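Local coordinates for protein transcription termination factor NusA (Planctomyces limnophilus, PDB 4MTN) that probably takes part in both termination and antitermination of transcription, binding the RNA polymerase core enzyme and nascent RNA, at residues A[104-109]-A[158-163]; A[133-138]-A[166-171]. One frame throughout, in Å; residues are numbered along the deposited sequence.

Interaction 1 of 2, residues A[104-109]-A[158-163]; sequences EYAQLR and LEVKKM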
loop_
_atom_site.group_PDB
_atom_site.type_symbol
_atom_site.label_atom_id
_atom_site.label_comp_id
_atom_site.label_asym_id
_atom_site.label_seq_id
_atom_site.Cartn_x
_atom_site.Cartn_y
_atom_site.Cartn_z
ATOM N N GLU A 104 -0.239 20.161 -0.646
ATOM C CA GLU A 104 1.030 19.886 -1.308
ATOM C C GLU A 104 1.427 18.416 -1.208
ATOM O O GLU A 104 1.785 17.791 -2.206
ATOM C CB GLU A 104 2.130 20.764 -0.711
ATOM C CG GLU A 104 3.504 20.540 -1.313
ATOM C CD GLU A 104 4.573 21.376 -0.638
ATOM O OE1 GLU A 104 4.243 22.094 0.330
ATOM O OE2 GLU A 104 5.741 21.316 -1.077
ATOM N N TYR A 105 1.355 17.870 0.001
ATOM C CA TYR A 105 1.856 16.526 0.274
ATOM C C TYR A 105 0.909 15.403 -0.156
ATOM O O TYR A 105 1.357 14.291 -0.438
ATOM C CB TYR A 105 2.180 16.395 1.764
ATOM C CG TYR A 105 3.447 17.121 2.155
ATOM C CD1 TYR A 105 4.593 17.015 1.378
ATOM C CD2 TYR A 105 3.497 17.922 3.288
ATOM C CE1 TYR A 105 5.755 17.674 1.720
ATOM C CE2 TYR A 105 4.659 18.589 3.640
ATOM C CZ TYR A 105 5.784 18.461 2.849
ATOM O OH TYR A 105 6.944 19.117 3.185
ATOM N N ALA A 106 -0.390 15.685 -0.207
ATOM C CA ALA A 106 -1.366 14.673 -0.608
ATOM C C ALA A 106 -1.205 14.286 -2.077
ATOM O O ALA A 106 -1.617 13.200 -2.489
ATOM C CB ALA A 106 -2.779 15.161 -0.347
ATOM N N GLN A 107 -0.609 15.178 -2.862
ATOM C CA GLN A 107 -0.355 14.906 -4.272
ATOM C C GLN A 107 0.950 14.134 -4.442
ATOM O O GLN A 107 1.261 13.649 -5.528
ATOM C CB GLN A 107 -0.298 16.207 -5.074
ATOM C CG GLN A 107 -1.465 17.148 -4.834
ATOM C CD GLN A 107 -1.398 18.389 -5.704
ATOM O OE1 GLN A 107 -1.129 18.305 -6.903
ATOM N NE2 GLN A 107 -1.635 19.549 -5.104
ATOM N N LEU A 108 1.710 14.032 -3.357
ATOM C CA LEU A 108 3.030 13.411 -3.388
ATOM C C LEU A 108 3.010 11.933 -3.007
ATOM O O LEU A 108 4.063 11.324 -2.842
ATOM C CB LEU A 108 3.988 14.168 -2.467
ATOM C CG LEU A 108 4.350 15.585 -2.910
ATOM C CD1 LEU A 108 5.382 16.196 -1.975
ATOM C CD2 LEU A 108 4.857 15.576 -4.343
ATOM N N ARG A 109 1.820 11.367 -2.829
ATOM C CA ARG A 109 1.701 9.962 -2.444
ATOM C C ARG A 109 2.395 9.038 -3.442
ATOM O O ARG A 109 2.137 9.093 -4.644
ATOM C CB ARG A 109 0.230 9.565 -2.296
ATOM C CG ARG A 109 -0.443 10.155 -1.068
ATOM C CD ARG A 109 -1.785 9.496 -0.784
ATOM N NE ARG A 109 -1.670 8.045 -0.670
ATOM C CZ ARG A 109 -2.234 7.184 -1.512
ATOM N NH1 ARG A 109 -2.962 7.629 -2.527
ATOM N NH2 ARG A 109 -2.078 5.879 -1.336
ATOM N N LEU A 158 3.280 7.614 2.215
ATOM C CA LEU A 158 2.273 6.562 2.184
ATOM C C LEU A 158 0.861 7.128 2.144
ATOM O O LEU A 158 0.042 6.721 1.321
ATOM C CB LEU A 158 2.429 5.639 3.393
ATOM C CG LEU A 158 1.516 4.416 3.381
ATOM C CD1 LEU A 158 1.758 3.593 2.128
ATOM C CD2 LEU A 158 1.723 3.575 4.626
ATOM N N GLU A 159 0.581 8.072 3.036
ATOM C CA GLU A 159 -0.724 8.716 3.078
ATOM C C GLU A 159 -0.640 10.074 3.762
ATOM O O GLU A 159 0.285 10.337 4.531
ATOM C CB GLU A 159 -1.743 7.830 3.797
ATOM C CG GLU A 159 -1.490 7.663 5.283
ATOM C CD GLU A 159 -2.640 6.976 5.990
ATOM O OE1 GLU A 159 -3.602 6.573 5.302
ATOM O OE2 GLU A 159 -2.585 6.841 7.230
ATOM N N VAL A 160 -1.611 10.936 3.478
ATOM C CA VAL A 160 -1.662 12.257 4.088
ATOM C C VAL A 160 -3.057 12.532 4.630
ATOM O O VAL A 160 -4.034 12.553 3.881
ATOM C CB VAL A 160 -1.279 13.370 3.091
ATOM C CG1 VAL A 160 -1.289 14.723 3.780
ATOM C CG2 VAL A 160 0.085 13.099 2.485
ATOM N N LYS A 161 -3.145 12.737 5.939
ATOM C CA LYS A 161 -4.417 13.035 6.584
ATOM C C LYS A 161 -4.320 14.274 7.461
ATOM O O LYS A 161 -3.276 14.557 8.047
ATOM C CB LYS A 161 -4.890 11.844 7.424
ATOM C CG LYS A 161 -6.014 11.029 6.795
ATOM C CD LYS A 161 -5.552 10.257 5.571
ATOM C CE LYS A 161 -6.697 9.454 4.971
ATOM N NZ LYS A 161 -6.282 8.698 3.759
ATOM N N LYS A 162 -5.423 15.012 7.546
ATOM C CA LYS A 162 -5.504 16.165 8.431
ATOM C C LYS A 162 -6.501 15.900 9.562
ATOM O O LYS A 162 -7.705 15.796 9.332
ATOM C CB LYS A 162 -5.889 17.426 7.646
ATOM C CG LYS A 162 -6.990 17.225 6.612
ATOM C CD LYS A 162 -7.301 18.511 5.856
ATOM C CE LYS A 162 -8.395 18.281 4.826
ATOM N NZ LYS A 162 -8.767 19.535 4.119
HETATM N N MSE A 163 -5.989 15.783 10.785
HETATM C CA MSE A 163 -6.831 15.495 11.942
HETATM C C MSE A 163 -6.804 16.615 12.988
HETATM O O MSE A 163 -7.790 17.335 13.149
HETATM C CB MSE A 163 -6.425 14.158 12.570
HETATM C CG MSE A 163 -5.102 13.607 12.057
HETATM SE SE MSE A 163 -5.137 11.667 11.867
HETATM C CE MSE A 163 -6.817 11.516 10.885
#
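Helix 87-105 runs up to the S1 domain, an OB-fold sheet, and in 104-109 the chain settles against strand 152-162 of that sheet. The strand carries a classic beta bulge here, L158 and E159 both facing V170 of strand 167-172.

R109 makes the polar link. Its CB and CG start the chain with CG anti to the carbonyl carbon (chi1 -72°), and the bend at chi3 (55°) brings the end of the chain nearer the strand, edge first. R109 CD then lies 4.1 Å from E159 CA. R109 NE is the working atom, donating to L158 O over 2.9 Å in a nearly straight bond (169° at the hydrogen). The oxygen lies close to the guanidinium plane, yet NE sits above the plane of the carbonyl and not on a lone pair. Beyond it, CZ and NH2 only skirt the same oxygen, R109 NH2 being 3.5 Å from L158 O. E159 OE1 does not meet this guanidinium but has a long salt bridge to K161 NZ.

The apolar half belongs to V160, which faces the 104-109 backbone and also packs on F102 and V167. V160 CB stands 3.9 Å from A106 CA. V160 CG2, anti to its own carbonyl carbon, reaches Y105 CB at 4.0 Å. V160 CG2 also lies 3.4 Å from Y105 O, the carbonyl oxygen that accepts the bond from L108 N.

Interaction 2 of 2, residues A[133-138]-A[166-171]; sequences EAILPR and RVRVVL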
loop_
_atom_site.group_PDB
_atom_site.type_symbol
_atom_site.label_atom_id
_atom_site.label_comp_id
_atom_site.label_asym_id
_atom_site.label_seq_id
_atom_site.Cartn_x
_atom_site.Cartn_y
_atom_site.Cartn_z
ATOM N N GLU A 133 6.819 18.020 10.252
ATOM C CA GLU A 133 7.345 16.762 10.769
ATOM C C GLU A 133 6.530 15.576 10.262
ATOM O O GLU A 133 5.304 15.562 10.362
ATOM C CB GLU A 133 7.357 16.772 12.300
ATOM C CG GLU A 133 8.269 17.826 12.910
ATOM C CD GLU A 133 9.743 17.509 12.725
ATOM O OE1 GLU A 133 10.072 16.336 12.450
ATOM O OE2 GLU A 133 10.571 18.435 12.855
ATOM N N ALA A 134 7.223 14.584 9.712
ATOM C CA ALA A 134 6.575 13.370 9.231
ATOM C C ALA A 134 6.983 12.182 10.092
ATOM O O ALA A 134 8.076 12.167 10.660
ATOM C CB ALA A 134 6.926 13.120 7.775
ATOM N N ILE A 135 6.106 11.190 10.196
ATOM C CA ILE A 135 6.403 10.018 11.008
ATOM C C ILE A 135 6.525 8.751 10.167
ATOM O O ILE A 135 5.781 8.550 9.205
ATOM C CB ILE A 135 5.336 9.806 12.108
ATOM C CG1 ILE A 135 3.926 9.755 11.510
ATOM C CG2 ILE A 135 5.427 10.903 13.157
ATOM C CD1 ILE A 135 3.379 8.350 11.327
ATOM N N LEU A 136 7.484 7.909 10.534
ATOM C CA LEU A 136 7.650 6.602 9.915
ATOM C C LEU A 136 7.360 5.510 10.944
ATOM O O LEU A 136 8.164 5.274 11.845
ATOM C CB LEU A 136 9.064 6.455 9.350
ATOM C CG LEU A 136 9.460 5.116 8.725
ATOM C CD1 LEU A 136 8.600 4.805 7.513
ATOM C CD2 LEU A 136 10.937 5.120 8.349
ATOM N N PRO A 137 6.203 4.844 10.813
ATOM C CA PRO A 137 5.787 3.792 11.747
ATOM C C PRO A 137 6.554 2.485 11.550
ATOM O O PRO A 137 7.180 2.297 10.507
ATOM C CB PRO A 137 4.302 3.606 11.422
ATOM C CG PRO A 137 4.178 4.019 9.999
ATOM C CD PRO A 137 5.173 5.125 9.797
ATOM N N ARG A 138 6.500 1.605 12.550
ATOM C CA ARG A 138 7.171 0.307 12.497
ATOM C C ARG A 138 6.826 -0.492 11.246
ATOM O O ARG A 138 7.712 -1.014 10.569
ATOM C CB ARG A 138 6.818 -0.530 13.729
ATOM C CG ARG A 138 7.736 -0.336 14.918
ATOM C CD ARG A 138 7.443 -1.373 15.992
ATOM N NE ARG A 138 6.075 -1.266 16.495
ATOM C CZ ARG A 138 5.761 -0.922 17.740
ATOM N NH1 ARG A 138 6.716 -0.666 18.622
ATOM N NH2 ARG A 138 4.489 -0.849 18.107
ATOM N N ARG A 166 -2.678 20.078 13.028
ATOM C CA ARG A 166 -1.356 19.825 12.471
ATOM C C ARG A 166 -1.506 18.722 11.427
ATOM O O ARG A 166 -2.338 17.826 11.579
ATOM C CB ARG A 166 -0.365 19.429 13.565
ATOM N N VAL A 167 -0.717 18.785 10.361
ATOM C CA VAL A 167 -0.862 17.824 9.271
ATOM C C VAL A 167 -0.055 16.554 9.543
ATOM O O VAL A 167 1.093 16.614 9.979
ATOM C CB VAL A 167 -0.438 18.439 7.915
ATOM C CG1 VAL A 167 0.969 19.013 7.994
ATOM C CG2 VAL A 167 -0.553 17.413 6.794
ATOM N N ARG A 168 -0.675 15.403 9.303
ATOM C CA ARG A 168 -0.016 14.118 9.511
ATOM C C ARG A 168 0.494 13.535 8.197
ATOM O O ARG A 168 -0.290 13.213 7.306
ATOM C CB ARG A 168 -0.969 13.129 10.189
ATOM C CG ARG A 168 -0.418 11.717 10.323
ATOM C CD ARG A 168 -1.444 10.779 10.945
ATOM N NE ARG A 168 -0.955 9.406 11.023
ATOM C CZ ARG A 168 -0.305 8.903 12.067
ATOM N NH1 ARG A 168 -0.063 9.660 13.129
ATOM N NH2 ARG A 168 0.102 7.640 12.051
ATOM N N VAL A 169 1.812 13.407 8.081
ATOM C CA VAL A 169 2.419 12.812 6.897
ATOM C C VAL A 169 3.094 11.490 7.249
ATOM O O VAL A 169 4.091 11.466 7.969
ATOM C CB VAL A 169 3.453 13.755 6.253
ATOM C CG1 VAL A 169 4.003 13.140 4.975
ATOM C CG2 VAL A 169 2.830 15.113 5.968
ATOM N N VAL A 170 2.540 10.394 6.742
ATOM C CA VAL A 170 3.072 9.062 7.013
ATOM C C VAL A 170 3.973 8.592 5.876
ATOM O O VAL A 170 3.567 8.598 4.713
ATOM C CB VAL A 170 1.938 8.038 7.217
ATOM C CG1 VAL A 170 2.510 6.655 7.496
ATOM C CG2 VAL A 170 1.019 8.481 8.344
ATOM N N LEU A 171 5.197 8.186 6.205
ATOM C CA LEU A 171 6.116 7.712 5.178
ATOM C C LEU A 171 6.228 6.191 5.178
ATOM O O LEU A 171 5.710 5.521 6.072
ATOM C CB LEU A 171 7.498 8.333 5.388
ATOM C CG LEU A 171 7.526 9.828 5.711
ATOM C CD1 LEU A 171 8.919 10.251 6.148
ATOM C CD2 LEU A 171 7.063 10.648 4.514
#
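I135 O is the best-held polar atom, with two approaches from strand 167-172. L171 N gives I135 O a hydrogen bond of 3.1 Å, nearly straight (168°) and in the carbonyl plane, and V170 CA adds a CA-H...O contact to the same oxygen at 3.5 Å. The I135 amide uses the same strand two residues earlier: I135 N donates to V169 O over 3.0 Å, almost along the C=O axis. I135 thus straddles V170, bonding to the residues before and after it, as a parallel bridge requires. The two strand segments run the same way, with a twist of 41° between their axes.

The sheet's two sides are packed differently. On one side, I135 CD1 comes over one face of the R168 guanidinium, 3.4 Å from R168 NH2, while R168 reaches across with its chain extended from CG to NE. I135 CD1 also touches V170 CG2, and P137 CD meets V170 CG1 at 3.8 Å, the two residues crossing at about a right angle. On the other side, A134 CB lies against V169 CB and the branched end of L171, with L171 CD1 at 3.9 Å. An alanine in place of L171 would remove CG and both methyls, and would probably leave A134, V127 and V157 less well packed.

Beyond these segments, strand 124-128 flanks 133-137 through backbone bonds of A134 and L136, strand 152-162 flanks 167-172, and helix 87-105 brings L101 onto V167.

Both interactions reach the five-stranded sheet of the S1 domain, their centres about 9 Å apart; interaction 1 joins it to helix 87-105. Strands 133-137, 167-172 and 152-162 stand side by side in that order. The segments alternate along the chain: 104-109, 133-138, 158-163, then 166-171. Strands 152-162 and 167-172, antiparallel neighbours, join the two directly, with probable hydrogen bonds from L158 N to V170 O (2.7 Å) and from R168 N to K161 O. Y105 packs its ring on V169, so the incoming helix touches both interactions. Interaction 1 packs the chain at and just beyond Y105 against the sheet, while interaction 2 is the parallel pairing in this mixed sheet of an RNA-binding-type domain.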